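Local atomic coordinates of N-acetyltransferase (Staphylococcus aureus subsp. aureus, PDB entry 4LUA), a protein that probably transfers an acetyl group from acetyl-CoA to an amine of its substrate, as GNAT-family N-acetyltransferases do. Residues I56-Y61 with I107-Q112. Sequence-based numbering, arbitrary orientation.
Sequences IVFGCY and INYARQ
F58, whose ring meets Y109 across this contact, has its carbonyl oxygen hydrogen-bonded to the T69 hydroxyl on the neighbouring strand. The contact itself is apolar and edge-to-face. F58 presents CZ, the far corner of its ring, to one face of the Y109 ring. CZ lies 3.8 Å above that plane and over its centre. F58 CZ is therefore nearly equidistant from the six Y109 ring carbons, 3.9 Å from Y109 CG and 4.1 Å from Y109 CZ. The centroids are 5.1 Å apart and the planes are inclined at 67°, so this is a tilted T rather than a parallel stack. Y109 reaches out from the helix with CG anti to its backbone N (chi1 174°), which carries the ring toward the strand.

I56, two residues before F58, lies on the same side of the Y109 ring but near the phenol end. CG1 lies opposite the backbone N (chi1 -178°) and the chain runs on extended, carrying CD1 to the hydroxyl. I56 CD1 comes 3.2 Å from Y109 OH, a short van der Waals approach and not a polar bond, and 3.7 Å from Y109 CZ. F58 CZ sits over the ring centre, while I56 CD1 meets the hydroxyl end obliquely. The buried area is small, 130 Å².

This joins the last turns of helix 96-112 to the four-stranded antiparallel sheet (6-9, 55-62, 65-75, 83-91) of the GNAT domain. F105, on the same helix, makes a second edge-to-face pair with F58, while L102 and I106 also pack on it. Strand 55-62 runs between strands 6-9 and 65-75, and L72 of the latter touches both I56 and Y109.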
loop_
_atom_site.group_PDB
_atom_site.type_symbol
_atom_site.label_atom_id
_atom_site.label_comp_id
_atom_site.label_asym_id
_atom_site.label_seq_id
_atom_site.Cartn_x
_atom_site.Cartn_y
_atom_site.Cartn_z
ATOM N N ILE A 56 -8.407 4.239 5.273
ATOM C CA ILE A 56 -8.062 5.586 4.878
ATOM C C ILE A 56 -7.088 5.477 3.709
ATOM O O ILE A 56 -6.154 4.668 3.717
ATOM C CB ILE A 56 -7.457 6.411 6.035
ATOM C CG1 ILE A 56 -7.178 7.836 5.550
ATOM C CG2 ILE A 56 -6.136 5.868 6.491
ATOM C CD1 ILE A 56 -6.885 8.815 6.658
ATOM N N VAL A 57 -7.322 6.271 2.679
ATOM C CA VAL A 57 -6.518 6.230 1.449
ATOM C C VAL A 57 -5.734 7.501 1.248
ATOM O O VAL A 57 -6.269 8.613 1.372
ATOM C CB VAL A 57 -7.470 6.006 0.226
ATOM C CG1 VAL A 57 -6.638 5.910 -1.082
ATOM C CG2 VAL A 57 -8.347 4.758 0.446
ATOM N N PHE A 58 -4.435 7.356 0.943
ATOM C CA PHE A 58 -3.587 8.532 0.768
ATOM C C PHE A 58 -3.104 8.626 -0.659
ATOM O O PHE A 58 -2.795 7.551 -1.282
ATOM C CB PHE A 58 -2.353 8.354 1.683
ATOM C CG PHE A 58 -2.730 8.159 3.139
ATOM C CD1 PHE A 58 -3.296 9.236 3.812
ATOM C CD2 PHE A 58 -2.499 6.945 3.826
ATOM C CE1 PHE A 58 -3.684 9.101 5.161
ATOM C CE2 PHE A 58 -2.860 6.807 5.190
ATOM C CZ PHE A 58 -3.447 7.871 5.843
ATOM N N GLY A 59 -2.957 9.867 -1.141
ATOM C CA GLY A 59 -2.393 10.061 -2.484
ATOM C C GLY A 59 -1.242 11.044 -2.465
ATOM O O GLY A 59 -1.286 12.009 -1.734
ATOM N N CYS A 60 -0.196 10.775 -3.242
ATOM C CA CYS A 60 0.900 11.731 -3.383
ATOM C C CYS A 60 0.662 12.513 -4.671
ATOM O O CYS A 60 0.493 11.936 -5.778
ATOM C CB CYS A 60 2.203 10.967 -3.591
ATOM S SG CYS A 60 2.576 9.946 -2.116
ATOM N N TYR A 61 0.669 13.843 -4.536
ATOM C CA TYR A 61 0.474 14.709 -5.706
ATOM C C TYR A 61 1.731 15.499 -6.026
ATOM O O TYR A 61 2.325 16.109 -5.133
ATOM C CB TYR A 61 -0.691 15.681 -5.483
ATOM C CG TYR A 61 -2.060 15.041 -5.593
ATOM C CD1 TYR A 61 -2.793 15.176 -6.761
ATOM C CD2 TYR A 61 -2.569 14.254 -4.558
ATOM C CE1 TYR A 61 -4.007 14.574 -6.875
ATOM C CE2 TYR A 61 -3.793 13.668 -4.661
ATOM C CZ TYR A 61 -4.494 13.818 -5.818
ATOM O OH TYR A 61 -5.757 13.263 -5.968
ATOM N N ILE A 107 3.703 5.420 8.576
ATOM C CA ILE A 107 4.201 5.073 9.909
ATOM C C ILE A 107 3.889 6.190 10.891
ATOM O O ILE A 107 3.361 5.947 12.024
ATOM C CB ILE A 107 5.719 4.832 9.899
ATOM C CG1 ILE A 107 6.045 3.547 9.133
ATOM C CG2 ILE A 107 6.251 4.697 11.320
ATOM C CD1 ILE A 107 7.555 3.448 8.646
ATOM N N ASN A 108 4.182 7.459 10.508
ATOM C CA ASN A 108 3.835 8.527 11.476
ATOM C C ASN A 108 2.340 8.744 11.703
ATOM O O ASN A 108 1.912 9.044 12.795
ATOM C CB ASN A 108 4.482 9.877 11.044
ATOM C CG ASN A 108 5.966 9.879 11.250
ATOM O OD1 ASN A 108 6.431 9.691 12.375
ATOM N ND2 ASN A 108 6.736 10.059 10.167
ATOM N N TYR A 109 1.546 8.635 10.634
ATOM C CA TYR A 109 0.106 8.741 10.766
ATOM C C TYR A 109 -0.393 7.702 11.757
ATOM O O TYR A 109 -1.208 7.973 12.662
ATOM C CB TYR A 109 -0.535 8.584 9.375
ATOM C CG TYR A 109 -2.035 8.549 9.454
ATOM C CD1 TYR A 109 -2.771 9.720 9.293
ATOM C CD2 TYR A 109 -2.689 7.334 9.684
ATOM C CE1 TYR A 109 -4.162 9.696 9.421
ATOM C CE2 TYR A 109 -4.061 7.279 9.817
ATOM C CZ TYR A 109 -4.792 8.465 9.679
ATOM O OH TYR A 109 -6.181 8.469 9.782
ATOM N N ALA A 110 0.074 6.482 11.586
ATOM C CA ALA A 110 -0.355 5.394 12.455
ATOM C C ALA A 110 0.064 5.623 13.904
ATOM O O ALA A 110 -0.735 5.412 14.858
ATOM C CB ALA A 110 0.236 4.106 11.937
ATOM N N ARG A 111 1.308 6.044 14.103
ATOM C CA ARG A 111 1.773 6.319 15.463
ATOM C C ARG A 111 0.913 7.410 16.103
ATOM O O ARG A 111 0.508 7.301 17.258
ATOM C CB ARG A 111 3.226 6.703 15.471
ATOM C CG ARG A 111 3.749 6.737 16.907
ATOM C CD ARG A 111 5.170 7.242 16.957
ATOM N NE ARG A 111 6.098 6.324 16.301
ATOM C CZ ARG A 111 6.624 6.551 15.097
ATOM N NH1 ARG A 111 6.266 7.651 14.424
ATOM N NH2 ARG A 111 7.470 5.670 14.555
ATOM N N GLN A 112 0.564 8.417 15.315
ATOM C CA GLN A 112 -0.231 9.522 15.880
ATOM C C GLN A 112 -1.656 9.191 16.191
ATOM O O GLN A 112 -2.298 9.885 17.014
ATOM C CB GLN A 112 -0.213 10.685 14.937
ATOM C CG GLN A 112 1.097 11.244 14.990
ATOM C CD GLN A 112 1.247 12.269 13.991
ATOM O OE1 GLN A 112 0.261 12.650 13.336
ATOM N NE2 GLN A 112 2.448 12.754 13.839
#